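Local atomic coordinates of Cys-Gly metallodipeptidase DUG1 (Saccharomyces cerevisiae, PDB entry 4G1P), a protein that hydrolyses the dipeptide Cys-Gly as a zinc- or manganese-dependent M20A-family dipeptidase and serves as catalytic component of the complex that degrades glutathione. Residues K94-L98 with Y475-E480; S144-V148 with M465-Y471; D179-K183 with T428-L433; Q250-L255 with H365-F370. All blocks are in the same frame, centred on the assembly; numbering follows the deposited sequence.

Contact 1: residues K94-L98 with Y475-E480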
loop_
_atom_site.group_PDB
_atom_site.type_symbol
_atom_site.label_atom_id
_atom_site.label_comp_id
_atom_site.label_asym_id
_atom_site.label_seq_id
_atom_site.Cartn_x
_atom_site.Cartn_y
_atom_site.Cartn_z
ATOM N N LYS A 94 2.571 -53.434 3.265
ATOM C CA LYS A 94 3.416 -52.312 3.626
ATOM C C LYS A 94 2.617 -51.241 4.345
ATOM O O LYS A 94 1.402 -51.132 4.165
ATOM C CB LYS A 94 4.102 -51.735 2.391
ATOM C CG LYS A 94 5.128 -52.667 1.769
ATOM C CD LYS A 94 6.109 -51.883 0.906
ATOM C CE LYS A 94 7.191 -52.766 0.317
ATOM N NZ LYS A 94 6.790 -53.258 -1.016
ATOM N N LYS A 95 3.290 -50.457 5.178
ATOM C CA LYS A 95 2.645 -49.299 5.774
ATOM C C LYS A 95 2.357 -48.222 4.710
ATOM O O LYS A 95 3.025 -48.138 3.674
ATOM C CB LYS A 95 3.505 -48.736 6.900
ATOM C CG LYS A 95 3.689 -49.694 8.047
ATOM C CD LYS A 95 4.777 -49.206 8.992
ATOM C CE LYS A 95 5.054 -50.209 10.115
ATOM N NZ LYS A 95 6.128 -49.753 11.048
ATOM N N THR A 96 1.351 -47.404 4.963
ATOM C CA THR A 96 1.043 -46.317 4.053
ATOM C C THR A 96 1.364 -44.955 4.664
ATOM O O THR A 96 0.807 -44.590 5.694
ATOM C CB THR A 96 -0.417 -46.359 3.641
ATOM O OG1 THR A 96 -0.648 -47.560 2.902
ATOM C CG2 THR A 96 -0.755 -45.164 2.778
ATOM N N VAL A 97 2.276 -44.213 4.049
ATOM C CA VAL A 97 2.567 -42.865 4.522
ATOM C C VAL A 97 1.969 -41.804 3.601
ATOM O O VAL A 97 2.194 -41.811 2.392
ATOM C CB VAL A 97 4.074 -42.608 4.660
ATOM C CG1 VAL A 97 4.315 -41.207 5.187
ATOM C CG2 VAL A 97 4.693 -43.623 5.586
ATOM N N LEU A 98 1.186 -40.906 4.183
ATOM C CA LEU A 98 0.655 -39.773 3.440
ATOM C C LEU A 98 1.604 -38.599 3.617
ATOM O O LEU A 98 1.950 -38.229 4.756
ATOM C CB LEU A 98 -0.746 -39.409 3.932
ATOM C CG LEU A 98 -1.374 -38.118 3.393
ATOM C CD1 LEU A 98 -1.288 -38.098 1.901
ATOM C CD2 LEU A 98 -2.821 -38.019 3.791
ATOM N N TYR A 475 11.015 -46.178 9.176
ATOM C CA TYR A 475 9.635 -46.273 9.598
ATOM C C TYR A 475 9.057 -47.625 9.178
ATOM O O TYR A 475 8.400 -48.300 9.979
ATOM C CB TYR A 475 8.791 -45.104 9.074
ATOM C CG TYR A 475 7.346 -45.228 9.478
ATOM C CD1 TYR A 475 6.955 -45.007 10.788
ATOM C CD2 TYR A 475 6.379 -45.621 8.564
ATOM C CE1 TYR A 475 5.643 -45.144 11.171
ATOM C CE2 TYR A 475 5.058 -45.760 8.941
ATOM C CZ TYR A 475 4.702 -45.519 10.245
ATOM O OH TYR A 475 3.395 -45.651 10.626
ATOM N N SER A 476 9.338 -48.043 7.946
ATOM C CA SER A 476 8.857 -49.338 7.455
ATOM C C SER A 476 9.365 -50.509 8.303
ATOM O O SER A 476 8.750 -51.574 8.325
ATOM C CB SER A 476 9.267 -49.563 5.999
ATOM O OG SER A 476 10.646 -49.869 5.899
ATOM N N GLU A 477 10.489 -50.313 8.988
ATOM C CA GLU A 477 11.065 -51.375 9.811
ATOM C C GLU A 477 10.585 -51.357 11.264
ATOM O O GLU A 477 10.579 -52.390 11.913
ATOM C CB GLU A 477 12.594 -51.347 9.758
ATOM C CG GLU A 477 13.170 -51.642 8.390
ATOM C CD GLU A 477 14.619 -51.195 8.266
ATOM O OE1 GLU A 477 15.206 -50.768 9.282
ATOM O OE2 GLU A 477 15.176 -51.263 7.151
ATOM N N SER A 478 10.177 -50.196 11.764
ATOM C CA SER A 478 9.737 -50.065 13.156
ATOM C C SER A 478 8.540 -50.940 13.451
ATOM O O SER A 478 7.569 -50.912 12.697
ATOM C CB SER A 478 9.312 -48.639 13.455
ATOM O OG SER A 478 7.920 -48.495 13.255
ATOM N N PRO A 479 8.595 -51.692 14.573
ATOM C CA PRO A 479 7.537 -52.607 15.030
ATOM C C PRO A 479 6.160 -51.956 15.165
ATOM O O PRO A 479 5.154 -52.650 15.039
ATOM C CB PRO A 479 8.054 -53.075 16.391
ATOM C CG PRO A 479 9.553 -53.009 16.245
ATOM C CD PRO A 479 9.794 -51.773 15.432
ATOM N N GLU A 480 6.113 -50.649 15.411
ATOM C CA GLU A 480 4.847 -49.914 15.370
ATOM C C GLU A 480 5.034 -48.514 14.790
ATOM O O GLU A 480 4.594 -48.231 13.669
ATOM C CB GLU A 480 4.191 -49.844 16.756
ATOM C CG GLU A 480 3.449 -51.118 17.162
ATOM C CD GLU A 480 3.041 -51.125 18.629
ATOM O OE1 GLU A 480 2.404 -50.146 19.076
ATOM O OE2 GLU A 480 3.362 -52.108 19.334
#
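Lys95 and Ser476 bring the two backbones together, with CA atoms 6.4 Å apart, where the approach to strand 96-102 passes the final turn of helix 458-477 and the C-terminal tail. Lys95 carries the contact: its CG stands anti to the carbonyl carbon (chi1 -63°) and the chain beyond is fully extended, which brings the amine to a carbonyl of the last helical turn and to others of the tail. CD passes Tyr475 CE2 at 3.5 Å, and NZ ends over the ring face, 4.5 Å from its centroid and 9° off the normal, a cation-pi contact. Here the last helix of the M20 catalytic domain joins its mixed beta sheet, in which strand 96-102 pairs with strands 162-168 and 195-198. NZ donates to Tyr475 O at 2.9 Å, 18° out of the carbonyl plane, and more weakly to Glu480 O at 3.4 Å, in a poorly ordered residue. A third bond, to Ser478 O, is too short as modelled for its length to be trusted. Further along the strand, Val97 CG2 packs against Tyr475 CD2 at 4.0 Å, while the tyrosine leans on Ala397 and Ala401 of helix 397-410.

Contact 2: residues S144-V148 with M465-Y471; sequences SWINV and MKTMAAY
A Met-aromatic contact between Met468 and Trp145 forms the core of the crossing of helices 135-154 and 458-477, whose short-segment axes approach to 9.4 Å at a signed angle of -64°. The extended Met468 side chain runs over one face of the indole: CB and CG lie by CZ3 and CH2, SD stands 3.8 Å from the centroid of the six-membered ring of Trp145 and 6° off its normal, and CE makes a CH-pi contact with the five-membered ring. Beside Trp145 on the same helix, Ser144 CB touches Met468 SD at 3.6 Å. An alanine at Trp145 would strip this ring from Met468 and is likely to leave the thioether chain able to turn. One turn away, Met465 bends at chi3 (-73°), and its SD takes a weak hydrogen bond from Asn147 ND2 at 3.4 Å; Asn147 OD1 is bonded to Arg22. Val148 spreads its two methyls, CG2 to Met465 CB and CG1 to Ala469 CB, 4.1 Å away. All touching residues of the two segments are buried. Helix packing of this kind is part of the alpha/beta scaffold of M20 peptidases, and helix 135-154 bears, near its start, the zinc ligand Asp137.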
loop_
_atom_site.group_PDB
_atom_site.type_symbol
_atom_site.label_atom_id
_atom_site.label_comp_id
_atom_site.label_asym_id
_atom_site.label_seq_id
_atom_site.Cartn_x
_atom_site.Cartn_y
_atom_site.Cartn_z
ATOM N N SER A 144 10.843 -32.920 -3.479
ATOM C CA SER A 144 11.793 -33.853 -2.895
ATOM C C SER A 144 11.195 -35.250 -2.745
ATOM O O SER A 144 11.865 -36.246 -3.030
ATOM C CB SER A 144 12.288 -33.345 -1.545
ATOM O OG SER A 144 13.124 -32.221 -1.700
ATOM N N TRP A 145 9.937 -35.321 -2.322
ATOM C CA TRP A 145 9.259 -36.614 -2.230
ATOM C C TRP A 145 9.304 -37.375 -3.547
ATOM O O TRP A 145 9.536 -38.585 -3.556
ATOM C CB TRP A 145 7.816 -36.453 -1.776
ATOM C CG TRP A 145 7.707 -35.919 -0.378
ATOM C CD1 TRP A 145 7.221 -34.705 -0.000
ATOM C CD2 TRP A 145 8.135 -36.572 0.825
ATOM N NE1 TRP A 145 7.302 -34.569 1.360
ATOM C CE2 TRP A 145 7.853 -35.703 1.892
ATOM C CE3 TRP A 145 8.717 -37.812 1.101
ATOM C CZ2 TRP A 145 8.140 -36.031 3.218
ATOM C CZ3 TRP A 145 8.994 -38.140 2.417
ATOM C CH2 TRP A 145 8.709 -37.251 3.459
ATOM N N ILE A 146 9.121 -36.673 -4.665
ATOM C CA ILE A 146 9.181 -37.335 -5.966
ATOM C C ILE A 146 10.605 -37.750 -6.340
ATOM O O ILE A 146 10.815 -38.854 -6.839
ATOM C CB ILE A 146 8.602 -36.464 -7.071
ATOM C CG1 ILE A 146 7.248 -35.911 -6.634
ATOM C CG2 ILE A 146 8.511 -37.256 -8.379
ATOM C CD1 ILE A 146 6.704 -34.860 -7.553
ATOM N N ASN A 147 11.570 -36.865 -6.098
ATOM C CA ASN A 147 12.980 -37.183 -6.299
ATOM C C ASN A 147 13.336 -38.497 -5.607
ATOM O O ASN A 147 13.926 -39.414 -6.207
ATOM C CB ASN A 147 13.851 -36.052 -5.753
ATOM C CG ASN A 147 13.523 -34.700 -6.391
ATOM O OD1 ASN A 147 13.020 -34.641 -7.518
ATOM N ND2 ASN A 147 13.804 -33.607 -5.669
ATOM N N VAL A 148 12.933 -38.583 -4.342
ATOM C CA VAL A 148 13.153 -39.767 -3.543
ATOM C C VAL A 148 12.547 -41.028 -4.165
ATOM O O VAL A 148 13.215 -42.061 -4.241
ATOM C CB VAL A 148 12.643 -39.568 -2.121
ATOM C CG1 VAL A 148 12.659 -40.905 -1.357
ATOM C CG2 VAL A 148 13.495 -38.522 -1.428
ATOM N N MET A 465 16.681 -34.917 1.304
ATOM C CA MET A 465 16.155 -35.993 0.475
ATOM C C MET A 465 16.598 -37.335 1.023
ATOM O O MET A 465 15.791 -38.262 1.180
ATOM C CB MET A 465 16.613 -35.838 -0.970
ATOM C CG MET A 465 15.689 -34.966 -1.806
ATOM S SD MET A 465 16.198 -34.844 -3.536
ATOM C CE MET A 465 17.642 -33.786 -3.387
ATOM N N LYS A 466 17.892 -37.425 1.316
ATOM C CA LYS A 466 18.466 -38.615 1.905
ATOM C C LYS A 466 17.810 -38.859 3.251
ATOM O O LYS A 466 17.566 -40.005 3.613
ATOM C CB LYS A 466 19.978 -38.459 2.043
ATOM C CG LYS A 466 20.692 -38.344 0.700
ATOM C CD LYS A 466 22.172 -38.051 0.856
ATOM C CE LYS A 466 22.917 -38.186 -0.472
ATOM N NZ LYS A 466 24.384 -37.979 -0.334
ATOM N N THR A 467 17.497 -37.791 3.982
ATOM C CA THR A 467 16.837 -37.964 5.271
ATOM C C THR A 467 15.406 -38.475 5.086
ATOM O O THR A 467 14.927 -39.332 5.840
ATOM C CB THR A 467 16.860 -36.678 6.132
ATOM O OG1 THR A 467 18.210 -36.352 6.466
ATOM C CG2 THR A 467 16.085 -36.877 7.432
ATOM N N MET A 468 14.730 -37.969 4.068
ATOM C CA MET A 468 13.407 -38.472 3.750
ATOM C C MET A 468 13.477 -39.951 3.355
ATOM O O MET A 468 12.609 -40.748 3.717
ATOM C CB MET A 468 12.783 -37.660 2.611
ATOM C CG MET A 468 12.400 -36.229 2.937
ATOM S SD MET A 468 11.872 -35.443 1.393
ATOM C CE MET A 468 10.998 -33.973 1.945
ATOM N N ALA A 469 14.502 -40.322 2.601
ATOM C CA ALA A 469 14.642 -41.711 2.183
ATOM C C ALA A 469 14.860 -42.652 3.375
ATOM O O ALA A 469 14.234 -43.705 3.478
ATOM C CB ALA A 469 15.780 -41.843 1.192
ATOM N N ALA A 470 15.748 -42.276 4.283
ATOM C CA ALA A 470 16.047 -43.157 5.399
ATOM C C ALA A 470 14.855 -43.226 6.338
ATOM O O ALA A 470 14.531 -44.290 6.874
ATOM C CB ALA A 470 17.288 -42.707 6.135
ATOM N N TYR A 471 14.194 -42.090 6.517
ATOM C CA TYR A 471 13.000 -42.047 7.349
ATOM C C TYR A 471 11.912 -43.008 6.861
ATOM O O TYR A 471 11.371 -43.767 7.655
ATOM C CB TYR A 471 12.461 -40.620 7.482
ATOM C CG TYR A 471 10.976 -40.580 7.606
ATOM C CD1 TYR A 471 10.355 -40.873 8.804
ATOM C CD2 TYR A 471 10.183 -40.273 6.515
ATOM C CE1 TYR A 471 8.985 -40.853 8.910
ATOM C CE2 TYR A 471 8.824 -40.250 6.612
ATOM C CZ TYR A 471 8.229 -40.536 7.811
ATOM O OH TYR A 471 6.866 -40.513 7.907
#

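Contact 3: residues D179-K183 with T428-L433; sequences DELIK and TFQDAL
Ile182 meets residues of two successive turns of helix 426-433, and its branches can be followed outward from CB, which lies 3.9 Å from Thr428 CG2. The CG2 methyl, anti to the backbone N, goes in between Thr428 CG2 and Ala432 CB, at 3.8 and 3.9 Å from Ile182 CG2 respectively, with Leu433 CD2 more distant. The other branch turns to the ring of Phe429: CG1 is 3.7 Å from Phe429 CE1, and the terminal CD1 sits over one face, offset toward the rim, 4.1 Å from the centroid and 23° off the normal, as a CH-pi contact. The axes of the two short segments approach to 9.8 Å at 29°, which lets one isoleucine reach both turns. A polar link borders this apolar patch. Thr428 OG1 donates to Asp179 OD1 at 2.8 Å, meeting it on the syn side but 33° out of the carboxylate plane, while OD2 forms a weak salt bridge with Lys183 NZ within the same helix. A valine in place of Thr428 would keep the bulk but would probably leave Asp179 OD1 without this donor and the carboxylate more able to turn. The stem of Lys183 completes the patch, with CG 4.2 Å from Ala432 CB. Ile182 also leans on Ile425, and Leu433 on Phe190 in the loop beyond helix 178-185. Phe429 and Leu433 both rest on Leu98, so helix 426-433 is seated against strand 96-102 of the catalytic-domain sheet, with helix 178-185 packed beside it.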
loop_
_atom_site.group_PDB
_atom_site.type_symbol
_atom_site.label_atom_id
_atom_site.label_comp_id
_atom_site.label_asym_id
_atom_site.label_seq_id
_atom_site.Cartn_x
_atom_site.Cartn_y
_atom_site.Cartn_z
ATOM N N ASP A 179 -9.577 -28.598 4.489
ATOM C CA ASP A 179 -10.177 -29.111 5.715
ATOM C C ASP A 179 -11.289 -30.118 5.428
ATOM O O ASP A 179 -11.222 -31.276 5.847
ATOM C CB ASP A 179 -10.756 -27.932 6.496
ATOM C CG ASP A 179 -11.058 -28.274 7.931
ATOM O OD1 ASP A 179 -10.406 -29.199 8.462
ATOM O OD2 ASP A 179 -11.940 -27.617 8.536
ATOM N N GLU A 180 -12.307 -29.667 4.701
ATOM C CA GLU A 180 -13.432 -30.518 4.348
ATOM C C GLU A 180 -12.998 -31.732 3.549
ATOM O O GLU A 180 -13.520 -32.839 3.751
ATOM C CB GLU A 180 -14.464 -29.734 3.553
ATOM C CG GLU A 180 -14.988 -28.520 4.274
ATOM C CD GLU A 180 -15.679 -27.549 3.330
ATOM O OE1 GLU A 180 -16.538 -27.997 2.536
ATOM O OE2 GLU A 180 -15.353 -26.340 3.379
ATOM N N LEU A 181 -12.044 -31.531 2.645
ATOM C CA LEU A 181 -11.589 -32.618 1.787
ATOM C C LEU A 181 -11.019 -33.781 2.587
ATOM O O LEU A 181 -11.332 -34.939 2.327
ATOM C CB LEU A 181 -10.555 -32.129 0.781
ATOM C CG LEU A 181 -10.097 -33.257 -0.142
ATOM C CD1 LEU A 181 -11.304 -33.890 -0.818
ATOM C CD2 LEU A 181 -9.092 -32.762 -1.174
ATOM N N ILE A 182 -10.181 -33.461 3.562
ATOM C CA ILE A 182 -9.537 -34.481 4.364
ATOM C C ILE A 182 -10.573 -35.264 5.157
ATOM O O ILE A 182 -10.578 -36.495 5.140
ATOM C CB ILE A 182 -8.499 -33.847 5.283
ATOM C CG1 ILE A 182 -7.315 -33.383 4.444
ATOM C CG2 ILE A 182 -8.044 -34.820 6.339
ATOM C CD1 ILE A 182 -6.750 -32.076 4.904
ATOM N N LYS A 183 -11.471 -34.543 5.824
ATOM C CA LYS A 183 -12.540 -35.171 6.590
ATOM C C LYS A 183 -13.437 -36.011 5.701
ATOM O O LYS A 183 -13.831 -37.111 6.085
ATOM C CB LYS A 183 -13.386 -34.125 7.302
ATOM C CG LYS A 183 -12.698 -33.449 8.447
ATOM C CD LYS A 183 -13.488 -32.233 8.888
ATOM C CE LYS A 183 -12.809 -31.506 10.029
ATOM N NZ LYS A 183 -13.350 -30.123 10.191
ATOM N N THR A 428 -5.924 -31.203 11.427
ATOM C CA THR A 428 -6.964 -31.908 10.692
ATOM C C THR A 428 -6.476 -33.280 10.234
ATOM O O THR A 428 -7.231 -34.241 10.258
ATOM C CB THR A 428 -7.495 -31.093 9.498
ATOM O OG1 THR A 428 -8.143 -29.913 9.978
ATOM C CG2 THR A 428 -8.509 -31.894 8.711
ATOM N N PHE A 429 -5.212 -33.395 9.843
ATOM C CA PHE A 429 -4.703 -34.718 9.481
ATOM C C PHE A 429 -4.719 -35.652 10.685
ATOM O O PHE A 429 -5.215 -36.793 10.613
ATOM C CB PHE A 429 -3.305 -34.643 8.873
ATOM C CG PHE A 429 -3.305 -34.312 7.403
ATOM C CD1 PHE A 429 -3.940 -35.141 6.495
ATOM C CD2 PHE A 429 -2.654 -33.181 6.923
ATOM C CE1 PHE A 429 -3.937 -34.833 5.140
ATOM C CE2 PHE A 429 -2.646 -32.886 5.570
ATOM C CZ PHE A 429 -3.290 -33.706 4.685
ATOM N N GLN A 430 -4.203 -35.152 11.799
ATOM C CA GLN A 430 -4.092 -35.966 12.994
ATOM C C GLN A 430 -5.440 -36.482 13.452
ATOM O O GLN A 430 -5.615 -37.672 13.610
ATOM C CB GLN A 430 -3.448 -35.180 14.114
ATOM C CG GLN A 430 -3.442 -35.911 15.417
ATOM C CD GLN A 430 -2.842 -35.070 16.510
ATOM O OE1 GLN A 430 -1.625 -35.062 16.694
ATOM N NE2 GLN A 430 -3.688 -34.339 17.237
ATOM N N ASP A 431 -6.395 -35.581 13.630
ATOM C CA ASP A 431 -7.710 -35.938 14.143
ATOM C C ASP A 431 -8.583 -36.712 13.158
ATOM O O ASP A 431 -9.179 -37.722 13.526
ATOM C CB ASP A 431 -8.449 -34.692 14.622
ATOM C CG ASP A 431 -7.833 -34.092 15.876
ATOM O OD1 ASP A 431 -6.806 -34.626 16.370
ATOM O OD2 ASP A 431 -8.373 -33.074 16.363
ATOM N N ALA A 432 -8.667 -36.246 11.915
ATOM C CA ALA A 432 -9.540 -36.877 10.936
ATOM C C ALA A 432 -9.093 -38.287 10.568
ATOM O O ALA A 432 -9.924 -39.166 10.335
ATOM C CB ALA A 432 -9.652 -36.020 9.684
ATOM N N LEU A 433 -7.783 -38.500 10.500
ATOM C CA LEU A 433 -7.262 -39.783 10.059
ATOM C C LEU A 433 -6.895 -40.649 11.254
ATOM O O LEU A 433 -6.690 -41.859 11.121
ATOM C CB LEU A 433 -6.042 -39.594 9.146
ATOM C CG LEU A 433 -6.214 -38.820 7.834
ATOM C CD1 LEU A 433 -4.994 -39.011 6.931
ATOM C CD2 LEU A 433 -7.527 -39.172 7.098
#

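Contact 4: residues Q250-L255 with H365-F370; sequences QVLGSL and HCDAKF
Ser254 and His365 join two elements of the lid domain, the turn that ends helix 244-252 and the helix 355-371. The His365 ring presents NE2 edge-on, and NE2 donates to Ser254 OG at 2.9 Å, the oxygen lying 20° out of the ring plane. Ser254 OG passes the chain of bonds on by donating to Val251 O at 2.6 Å. With chi1 at 76° this oxygen is tucked between its own backbone N and carbonyl carbon, a position from which it reaches back to the helix end. Val251 O thus has two donors, since Ser254 N also binds it at 3.2 Å, and the two-step link fixes the rotation of the serine hydroxyl. Next to the polar pair, Leu255 CD2 lies obliquely to the His365 ring, 3.6 Å from CD2 of the histidine, and also meets Cys366 SG at 3.9 Å. One turn earlier, Val251 packs its CG2 on Phe370 CB at 4.0 Å. Lys369, bent at chi2 (58°), lays its CG by Val251 CA and carries CE past Gln250 O. Cys366 and Val251 both rest on Thr223 of strand 210-226, while Leu252 packs on Met249, and Gln250 on Val256, of the second subunit. Two helices side by side on one sheet, in beta-alpha-beta-beta-alpha-beta order, are characteristic of the ferredoxin-like lid of M20 peptidases, which here takes part in the homodimer.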
loop_
_atom_site.group_PDB
_atom_site.type_symbol
_atom_site.label_atom_id
_atom_site.label_comp_id
_atom_site.label_asym_id
_atom_site.label_seq_id
_atom_site.Cartn_x
_atom_site.Cartn_y
_atom_site.Cartn_z
ATOM N N GLN A 250 -5.090 4.655 15.875
ATOM C CA GLN A 250 -5.393 4.487 17.276
ATOM C C GLN A 250 -5.860 3.065 17.598
ATOM O O GLN A 250 -5.394 2.460 18.554
ATOM C CB GLN A 250 -6.373 5.569 17.736
ATOM C CG GLN A 250 -5.634 6.846 18.105
ATOM C CD GLN A 250 -6.444 8.110 17.901
ATOM O OE1 GLN A 250 -7.649 8.067 17.653
ATOM N NE2 GLN A 250 -5.773 9.257 18.006
ATOM N N VAL A 251 -6.758 2.523 16.790
ATOM C CA VAL A 251 -7.253 1.183 17.047
ATOM C C VAL A 251 -6.130 0.163 16.910
ATOM O O VAL A 251 -5.918 -0.670 17.789
ATOM C CB VAL A 251 -8.434 0.828 16.125
ATOM C CG1 VAL A 251 -8.742 -0.652 16.199
ATOM C CG2 VAL A 251 -9.665 1.632 16.516
ATOM N N LEU A 252 -5.399 0.257 15.809
ATOM C CA LEU A 252 -4.305 -0.658 15.519
ATOM C C LEU A 252 -3.211 -0.519 16.556
ATOM O O LEU A 252 -2.580 -1.496 16.945
ATOM C CB LEU A 252 -3.726 -0.348 14.143
ATOM C CG LEU A 252 -3.850 -1.385 13.035
ATOM C CD1 LEU A 252 -5.006 -2.342 13.297
ATOM C CD2 LEU A 252 -4.000 -0.683 11.696
ATOM N N GLY A 253 -2.995 0.710 17.008
ATOM C CA GLY A 253 -1.916 1.002 17.929
ATOM C C GLY A 253 -2.233 0.593 19.353
ATOM O O GLY A 253 -1.475 0.883 20.268
ATOM N N SER A 254 -3.348 -0.098 19.540
ATOM C CA SER A 254 -3.805 -0.447 20.870
ATOM C C SER A 254 -3.775 -1.950 21.040
ATOM O O SER A 254 -4.245 -2.474 22.050
ATOM C CB SER A 254 -5.235 0.044 21.079
ATOM O OG SER A 254 -6.153 -0.806 20.407
ATOM N N LEU A 255 -3.229 -2.645 20.047
ATOM C CA LEU A 255 -3.295 -4.103 20.026
ATOM C C LEU A 255 -2.098 -4.773 20.703
ATOM O O LEU A 255 -2.204 -5.890 21.199
ATOM C CB LEU A 255 -3.420 -4.610 18.587
ATOM C CG LEU A 255 -4.654 -4.217 17.771
ATOM C CD1 LEU A 255 -4.547 -4.761 16.354
ATOM C CD2 LEU A 255 -5.917 -4.732 18.431
ATOM N N HIS A 365 -12.324 -5.861 21.841
ATOM C CA HIS A 365 -11.269 -4.885 22.081
ATOM C C HIS A 365 -11.302 -3.770 21.039
ATOM O O HIS A 365 -11.220 -2.582 21.370
ATOM C CB HIS A 365 -9.911 -5.576 22.061
ATOM C CG HIS A 365 -8.751 -4.637 22.079
ATOM N ND1 HIS A 365 -8.023 -4.376 23.218
ATOM C CD2 HIS A 365 -8.180 -3.905 21.093
ATOM C CE1 HIS A 365 -7.056 -3.521 22.935
ATOM N NE2 HIS A 365 -7.129 -3.218 21.651
ATOM N N CYS A 366 -11.415 -4.156 19.776
ATOM C CA CYS A 366 -11.370 -3.193 18.692
ATOM C C CYS A 366 -12.600 -2.299 18.694
ATOM O O CYS A 366 -12.492 -1.092 18.496
ATOM C CB CYS A 366 -11.230 -3.910 17.352
ATOM S SG CYS A 366 -9.591 -4.620 17.109
ATOM N N ASP A 367 -13.764 -2.899 18.924
ATOM C CA ASP A 367 -15.013 -2.154 18.971
ATOM C C ASP A 367 -14.967 -1.121 20.100
ATOM O O ASP A 367 -15.405 0.035 19.948
ATOM C CB ASP A 367 -16.201 -3.104 19.152
ATOM C CG ASP A 367 -16.576 -3.840 17.866
ATOM O OD1 ASP A 367 -16.095 -3.458 16.782
ATOM O OD2 ASP A 367 -17.372 -4.794 17.921
ATOM N N ALA A 368 -14.408 -1.535 21.228
ATOM C CA ALA A 368 -14.415 -0.695 22.410
ATOM C C ALA A 368 -13.446 0.455 22.243
ATOM O O ALA A 368 -13.711 1.580 22.667
ATOM C CB ALA A 368 -14.053 -1.501 23.628
ATOM N N LYS A 369 -12.305 0.159 21.642
ATOM C CA LYS A 369 -11.306 1.178 21.437
ATOM C C LYS A 369 -11.898 2.181 20.464
ATOM O O LYS A 369 -11.869 3.392 20.715
ATOM C CB LYS A 369 -10.027 0.573 20.881
ATOM C CG LYS A 369 -8.948 1.584 20.582
ATOM C CD LYS A 369 -8.594 2.378 21.810
ATOM C CE LYS A 369 -7.487 3.359 21.504
ATOM N NZ LYS A 369 -7.029 4.067 22.717
ATOM N N PHE A 370 -12.469 1.675 19.374
ATOM C CA PHE A 370 -13.020 2.563 18.370
ATOM C C PHE A 370 -14.098 3.447 18.955
ATOM O O PHE A 370 -14.095 4.639 18.721
ATOM C CB PHE A 370 -13.576 1.823 17.158
ATOM C CG PHE A 370 -14.252 2.733 16.185
ATOM C CD1 PHE A 370 -13.507 3.564 15.367
ATOM C CD2 PHE A 370 -15.632 2.801 16.117
ATOM C CE1 PHE A 370 -14.131 4.425 14.477
ATOM C CE2 PHE A 370 -16.266 3.661 15.229
ATOM C CZ PHE A 370 -15.518 4.469 14.409
#

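How the contacts relate
The segments pair like nested brackets, contact 1 outermost, then contacts 2, 3 and 4, consistent with the lid, which bears contact 4, being inserted between the two parts of the catalytic domain, as in other M20 peptidases. Contacts 1, 2 and 3 cluster in that domain, their centres 15 to 24 Å apart. Contacts 1 and 2 share helix 458-477 and touch where Val97 CG1 meets Tyr471 OH; contact 1 meets contact 3 through Leu98 of strand 96-102. As Val97 and Leu98 are consecutive on this strand, helices 458-477 and 426-433 probably cover opposite faces of the sheet. Contact 4 lies about 51 Å, centre to centre, from contact 1, separating catalytic-domain packing from the dimer-forming lid.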